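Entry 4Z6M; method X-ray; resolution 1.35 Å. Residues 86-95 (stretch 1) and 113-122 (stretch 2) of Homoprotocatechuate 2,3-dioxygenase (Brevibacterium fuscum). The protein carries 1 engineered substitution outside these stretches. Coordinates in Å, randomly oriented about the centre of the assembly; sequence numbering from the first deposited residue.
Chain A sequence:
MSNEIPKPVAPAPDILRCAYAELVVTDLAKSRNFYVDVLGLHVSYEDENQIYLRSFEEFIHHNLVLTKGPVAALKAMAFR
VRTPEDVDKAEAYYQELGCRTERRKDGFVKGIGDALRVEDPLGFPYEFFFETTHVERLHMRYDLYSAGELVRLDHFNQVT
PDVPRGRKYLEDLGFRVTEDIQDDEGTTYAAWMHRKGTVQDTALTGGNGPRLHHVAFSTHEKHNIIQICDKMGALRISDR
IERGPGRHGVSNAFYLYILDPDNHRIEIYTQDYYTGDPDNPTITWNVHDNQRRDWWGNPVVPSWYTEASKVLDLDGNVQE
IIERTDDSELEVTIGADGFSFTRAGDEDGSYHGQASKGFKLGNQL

Stretch 1 86-95: DVDKAEAYYQ
Stretch 2, residues 113-122: GDALRVEDPL

A helix laid against a β-strand often packs without any hydrogen bond between them, and residues 86-95 and 113-122 of this dioxygenase illustrate the case. The first stretch is helical throughout, with phi/psi near -65/-40 and i to i+4 bonds such as Ala90 N to Asp86 O (2.9 Å) and Tyr94 N to Ala90 O (3.0 Å). In the second, residues 115-119 form an extended strand, phi running from -91 to -143° and psi from 103 to 148°. The two axes run in nearly the same direction, 22° apart, and approach to 8.5 Å. Val87 CA lies 6.6 Å from Leu116 CA, and Tyr94 CA 7.3 Å from Val118 CA, which fixes the register.

Strand alternation turns Leu116 and Val118 toward the helix, while Ala115 and Glu119 point away. Leu116 (chi1 t, chi2 p) covers the most surface. Its CD2 reaches the helix backbone, 3.4 Å from Glu91 N and 3.5 Å from Ala90 C, and lies 3.7 Å from Ala90 CB, an apolar contact with the alanine methyl. One turn earlier Val87 (t) sets CG1 4.0 Å from Leu116 CB and 3.9 Å from Asp114 OD2.

Tyr94 (chi1 m, chi2 -81°) closes the other end. Val118 (m) places CG2 3.9 Å from the centroid of the Tyr94 ring, 9° off its normal, a CH-pi contact over one face. Pro121 CD meets the ring edge 3.9 Å from Tyr94 CE1, and Asp120 CB lies 3.9 Å from the same Tyr94 CE1. Beyond the strand, Leu122 N donates to Asp120 OD1 (2.9 Å), bracing the turn that carries the proline.

No hydrogen bond crosses the interface: its 391 Å² of buried surface rests on van der Waals and CH-pi contacts, while Tyr94 OH bonds elsewhere in the structure.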

ATOM      1  N   ASP A  86      15.276 -33.525  19.266  1.00 14.09           N
ATOM      2  CA  ASP A  86      15.175 -32.324  20.086  1.00 13.23           C
ATOM      3  C   ASP A  86      14.025 -32.385  21.080  1.00 12.36           C
ATOM      4  O   ASP A  86      14.060 -31.682  22.088  1.00 13.52           O
ATOM      5  CB  ASP A  86      15.074 -31.065  19.221  1.00 13.29           C
ATOM      6  CG  ASP A  86      16.395 -30.706  18.586  1.00 13.56           C
ATOM      7  OD1 ASP A  86      17.321 -30.335  19.343  1.00 14.37           O
ATOM      8  OD2 ASP A  86      16.497 -30.772  17.345  1.00 15.61           O
ATOM      9  N   VAL A  87      13.020 -33.221  20.832  1.00 13.34           N
ATOM     10  CA  VAL A  87      11.973 -33.409  21.844  1.00 13.16           C
ATOM     11  C   VAL A  87      12.547 -34.146  23.064  1.00 13.21           C
ATOM     12  O   VAL A  87      12.276 -33.748  24.209  1.00 15.21           O
ATOM     13  CB  VAL A  87      10.712 -34.086  21.264  1.00 13.79           C
ATOM     14  CG1 VAL A  87       9.613 -34.193  22.314  1.00 13.58           C
ATOM     15  CG2 VAL A  87      10.211 -33.311  20.040  1.00 14.21           C
ATOM     16  N   ASP A  88      13.371 -35.168  22.816  1.00 13.98           N
ATOM     17  CA  ASP A  88      14.124 -35.824  23.894  1.00 14.20           C
ATOM     18  C   ASP A  88      15.026 -34.828  24.624  1.00 14.00           C
ATOM     19  O   ASP A  88      15.095 -34.845  25.850  1.00 16.49           O
ATOM     20  CB  ASP A  88      14.996 -36.972  23.373  1.00 16.24           C
ATOM     21  CG  ASP A  88      14.202 -38.085  22.757  1.00 21.76           C
ATOM     22  OD1 ASP A  88      13.139 -38.427  23.303  1.00 24.93           O
ATOM     23  OD2 ASP A  88      14.694 -38.645  21.748  1.00 31.24           O
ATOM     24  N   LYS A  89      15.722 -33.966  23.880  1.00 13.50           N
ATOM     25  CA  LYS A  89      16.567 -32.955  24.522  1.00 13.24           C
ATOM     26  C   LYS A  89      15.745 -32.032  25.403  1.00 13.22           C
ATOM     27  O   LYS A  89      16.161 -31.689  26.507  1.00 14.89           O
ATOM     28  CB  LYS A  89      17.374 -32.162  23.505  1.00 15.67           C
ATOM     29  CG  LYS A  89      18.457 -33.011  22.848  1.00 17.31           C
ATOM     30  CD  LYS A  89      18.967 -32.444  21.550  1.00 21.04           C
ATOM     31  CE  LYS A  89      19.952 -31.328  21.778  1.00 27.88           C
ATOM     32  NZ  LYS A  89      21.266 -31.705  21.163  1.00 37.01           N
ATOM     33  N   ALA A  90      14.570 -31.630  24.926  1.00 12.66           N
ATOM     34  CA  ALA A  90      13.709 -30.751  25.722  1.00 12.97           C
ATOM     35  C   ALA A  90      13.265 -31.426  27.029  1.00 14.04           C
ATOM     36  O   ALA A  90      13.260 -30.813  28.104  1.00 13.50           O
ATOM     37  CB  ALA A  90      12.497 -30.300  24.916  1.00 13.11           C
ATOM     38  N   GLU A  91      12.936 -32.709  26.949  1.00 13.84           N
ATOM     39  CA  GLU A  91      12.516 -33.440  28.140  1.00 14.72           C
ATOM     40  C   GLU A  91      13.652 -33.501  29.168  1.00 15.24           C
ATOM     41  O   GLU A  91      13.446 -33.216  30.337  1.00 15.49           O
ATOM     42  CB  GLU A  91      12.057 -34.842  27.755  1.00 15.95           C
ATOM     43  CG  GLU A  91      11.451 -35.643  28.882  1.00 17.54           C
ATOM     44  CD  GLU A  91      10.811 -36.927  28.377  1.00 22.30           C
ATOM     45  OE1 GLU A  91      11.382 -37.559  27.466  1.00 26.68           O
ATOM     46  OE2 GLU A  91       9.751 -37.303  28.892  1.00 33.04           O
ATOM     47  N   ALA A  92      14.856 -33.855  28.721  1.00 16.02           N
ATOM     48  CA  ALA A  92      16.026 -33.928  29.606  1.00 15.77           C
ATOM     49  C   ALA A  92      16.369 -32.566  30.210  1.00 15.34           C
ATOM     50  O   ALA A  92      16.735 -32.467  31.377  1.00 16.19           O
ATOM     51  CB  ALA A  92      17.242 -34.476  28.856  1.00 17.37           C
ATOM     52  N   TYR A  93      16.237 -31.524  29.407  1.00 14.65           N
ATOM     53  CA  TYR A  93      16.564 -30.167  29.839  1.00 14.32           C
ATOM     54  C   TYR A  93      15.623 -29.715  30.957  1.00 13.83           C
ATOM     55  O   TYR A  93      16.068 -29.262  32.021  1.00 15.70           O
ATOM     56  CB  TYR A  93      16.478 -29.238  28.640  1.00 13.19           C
ATOM     57  CG  TYR A  93      17.025 -27.846  28.840  1.00 12.87           C
ATOM     58  CD1 TYR A  93      18.356 -27.569  28.562  1.00 14.24           C
ATOM     59  CD2 TYR A  93      16.195 -26.785  29.198  1.00 12.84           C
ATOM     60  CE1 TYR A  93      18.870 -26.291  28.673  1.00 13.31           C
ATOM     61  CE2 TYR A  93      16.712 -25.503  29.345  1.00 12.74           C
ATOM     62  CZ  TYR A  93      18.040 -25.259  29.062  1.00 12.84           C
ATOM     63  OH  TYR A  93      18.560 -23.990  29.170  1.00 14.31           O
ATOM     64  N   TYR A  94      14.324 -29.878  30.746  1.00 14.49           N
ATOM     65  CA  TYR A  94      13.354 -29.450  31.736  1.00 13.29           C
ATOM     66  C   TYR A  94      13.324 -30.349  32.978  1.00 16.12           C
ATOM     67  O   TYR A  94      13.060 -29.866  34.072  1.00 17.17           O
ATOM     68  CB  TYR A  94      11.966 -29.279  31.117  1.00 13.30           C
ATOM     69  CG  TYR A  94      11.860 -27.952  30.368  1.00 13.31           C
ATOM     70  CD1 TYR A  94      11.610 -26.772  31.059  1.00 13.82           C
ATOM     71  CD2 TYR A  94      12.100 -27.868  28.994  1.00 13.03           C
ATOM     72  CE1 TYR A  94      11.545 -25.558  30.400  1.00 11.93           C
ATOM     73  CE2 TYR A  94      12.038 -26.662  28.333  1.00 12.95           C
ATOM     74  CZ  TYR A  94      11.752 -25.519  29.030  1.00 12.32           C
ATOM     75  OH  TYR A  94      11.688 -24.337  28.336  1.00 13.03           O
ATOM     76  N   GLN A  95      13.641 -31.633  32.812  1.00 16.74           N
ATOM     77  CA  GLN A  95      13.793 -32.508  33.973  1.00 16.82           C
ATOM     78  C   GLN A  95      14.979 -32.065  34.822  1.00 17.41           C
ATOM     79  O   GLN A  95      14.887 -32.040  36.050  1.00 19.92           O
ATOM     80  CB  GLN A  95      13.876 -33.973  33.549  1.00 17.00           C
ATOM     81  CG  GLN A  95      12.495 -34.474  33.149  1.00 22.02           C
ATOM     82  CD  GLN A  95      12.485 -35.887  32.590  1.00 32.12           C
ATOM     83  OE1 GLN A  95      13.513 -36.420  32.144  1.00 41.26           O
ATOM     84  NE2 GLN A  95      11.305 -36.499  32.590  1.00 34.53           N
ATOM     85  N   GLY A 113       2.303 -34.604  16.443  1.00 11.32           N
ATOM     86  CA  GLY A 113       2.806 -35.903  16.856  1.00 12.12           C
ATOM     87  C   GLY A 113       3.500 -35.836  18.210  1.00 11.37           C
ATOM     88  O   GLY A 113       3.036 -35.147  19.111  1.00 12.31           O
ATOM     89  N   ASP A 114       4.620 -36.544  18.338  1.00 11.44           N
ATOM     90  CA  ASP A 114       5.336 -36.667  19.602  1.00 11.84           C
ATOM     91  C   ASP A 114       5.600 -35.268  20.169  1.00 12.47           C
ATOM     92  O   ASP A 114       6.181 -34.412  19.503  1.00 12.52           O
ATOM     93  CB  ASP A 114       6.619 -37.465  19.348  1.00 13.66           C
ATOM     94  CG  ASP A 114       7.499 -37.589  20.565  1.00 15.11           C
ATOM     95  OD1 ASP A 114       6.961 -37.779  21.669  1.00 16.35           O
ATOM     96  OD2 ASP A 114       8.749 -37.503  20.401  1.00 19.52           O
ATOM     97  N   ALA A 115       5.130 -35.034  21.391  1.00 11.81           N
ATOM     98  CA  ALA A 115       5.141 -33.689  21.963  1.00 10.87           C
ATOM     99  C   ALA A 115       5.435 -33.739  23.450  1.00 11.08           C
ATOM    100  O   ALA A 115       4.976 -34.641  24.145  1.00 12.19           O
ATOM    101  CB  ALA A 115       3.824 -32.976  21.721  1.00 12.36           C
ATOM    102  N   LEU A 116       6.187 -32.747  23.915  1.00 10.80           N
ATOM    103  CA  LEU A 116       6.460 -32.553  25.340  1.00 11.36           C
ATOM    104  C   LEU A 116       5.802 -31.263  25.787  1.00 11.39           C
ATOM    105  O   LEU A 116       6.093 -30.201  25.224  1.00 11.55           O
ATOM    106  CB  LEU A 116       7.961 -32.453  25.560  1.00 13.00           C
ATOM    107  CG  LEU A 116       8.380 -32.200  27.010  1.00 14.61           C
ATOM    108  CD1 LEU A 116       8.299 -33.506  27.783  1.00 16.20           C
ATOM    109  CD2 LEU A 116       9.760 -31.592  27.066  1.00 16.99           C
ATOM    110  N   ARG A 117       4.973 -31.339  26.822  1.00 10.44           N
ATOM    111  CA  ARG A 117       4.535 -30.144  27.516  1.00 10.46           C
ATOM    112  C   ARG A 117       5.194 -30.061  28.866  1.00 11.93           C
ATOM    113  O   ARG A 117       5.461 -31.094  29.512  1.00 12.45           O
ATOM    114  CB  ARG A 117       3.016 -30.101  27.635  1.00 11.90           C
ATOM    115  CG  ARG A 117       2.374 -29.798  26.290  1.00 10.49           C
ATOM    116  CD  ARG A 117       0.881 -29.563  26.356  1.00 11.15           C
ATOM    117  NE  ARG A 117       0.381 -29.287  25.013  1.00 10.57           N
ATOM    118  CZ  ARG A 117      -0.847 -28.861  24.722  1.00  9.97           C
ATOM    119  NH1 ARG A 117      -1.753 -28.679  25.673  1.00 12.57           N
ATOM    120  NH2 ARG A 117      -1.171 -28.612  23.453  1.00 10.75           N
ATOM    121  N   VAL A 118       5.479 -28.823  29.274  1.00 11.16           N
ATOM    122  CA  VAL A 118       6.182 -28.570  30.524  1.00 12.15           C
ATOM    123  C   VAL A 118       5.531 -27.410  31.242  1.00 11.79           C
ATOM    124  O   VAL A 118       4.980 -26.519  30.603  1.00 12.80           O
ATOM    125  CB  VAL A 118       7.675 -28.307  30.311  1.00 12.28           C
ATOM    126  CG1 VAL A 118       8.307 -29.403  29.488  1.00 14.77           C
ATOM    127  CG2 VAL A 118       7.920 -26.976  29.645  1.00 13.79           C
ATOM    128  N   GLU A 119       5.562 -27.444  32.574  1.00 11.84           N
ATOM    129  CA  GLU A 119       5.344 -26.251  33.384  1.00 13.04           C
ATOM    130  C   GLU A 119       6.695 -25.606  33.629  1.00 13.05           C
ATOM    131  O   GLU A 119       7.499 -26.106  34.423  1.00 14.01           O
ATOM    132  CB  GLU A 119       4.681 -26.612  34.721  1.00 14.28           C
ATOM    133  CG  GLU A 119       3.268 -27.108  34.565  1.00 17.86           C
ATOM    134  CD  GLU A 119       2.658 -27.680  35.846  1.00 18.66           C
ATOM    135  OE1 GLU A 119       3.216 -27.450  36.951  1.00 24.11           O
ATOM    136  OE2 GLU A 119       1.612 -28.372  35.728  1.00 15.79           O
ATOM    137  N   ASP A 120       6.974 -24.526  32.904  1.00 11.57           N
ATOM    138  CA  ASP A 120       8.346 -24.030  32.842  1.00 12.96           C
ATOM    139  C   ASP A 120       8.662 -23.228  34.111  1.00 12.14           C
ATOM    140  O   ASP A 120       7.772 -23.027  34.966  1.00 12.38           O
ATOM    141  CB  ASP A 120       8.619 -23.292  31.527  1.00 12.09           C
ATOM    142  CG  ASP A 120       8.361 -21.796  31.572  1.00 12.15           C
ATOM    143  OD1 ASP A 120       7.652 -21.246  32.449  1.00 12.47           O
ATOM    144  OD2 ASP A 120       8.891 -21.150  30.634  1.00 13.28           O
ATOM    145  N   PRO A 121       9.925 -22.812  34.279  1.00 12.54           N
ATOM    146  CA  PRO A 121      10.308 -22.126  35.532  1.00 12.87           C
ATOM    147  C   PRO A 121       9.566 -20.816  35.842  1.00 12.51           C
ATOM    148  O   PRO A 121       9.585 -20.342  36.995  1.00 14.77           O
ATOM    149  CB  PRO A 121      11.792 -21.853  35.331  1.00 15.49           C
ATOM    150  CG  PRO A 121      12.250 -22.889  34.375  1.00 15.43           C
ATOM    151  CD  PRO A 121      11.103 -23.102  33.445  1.00 14.32           C
ATOM    152  N   LEU A 122       8.951 -20.221  34.828  1.00 11.57           N
ATOM    153  CA  LEU A 122       8.129 -19.028  35.002  1.00 11.67           C
ATOM    154  C   LEU A 122       6.650 -19.330  35.123  1.00 11.92           C
ATOM    155  O   LEU A 122       5.824 -18.413  35.166  1.00 12.00           O
ATOM    156  CB  LEU A 122       8.357 -18.033  33.848  1.00 12.84           C
ATOM    157  CG  LEU A 122       9.812 -17.631  33.581  1.00 13.12           C
ATOM    158  CD1 LEU A 122       9.891 -16.665  32.399  1.00 13.82           C
ATOM    159  CD2 LEU A 122      10.465 -17.044  34.831  1.00 15.07           C
TER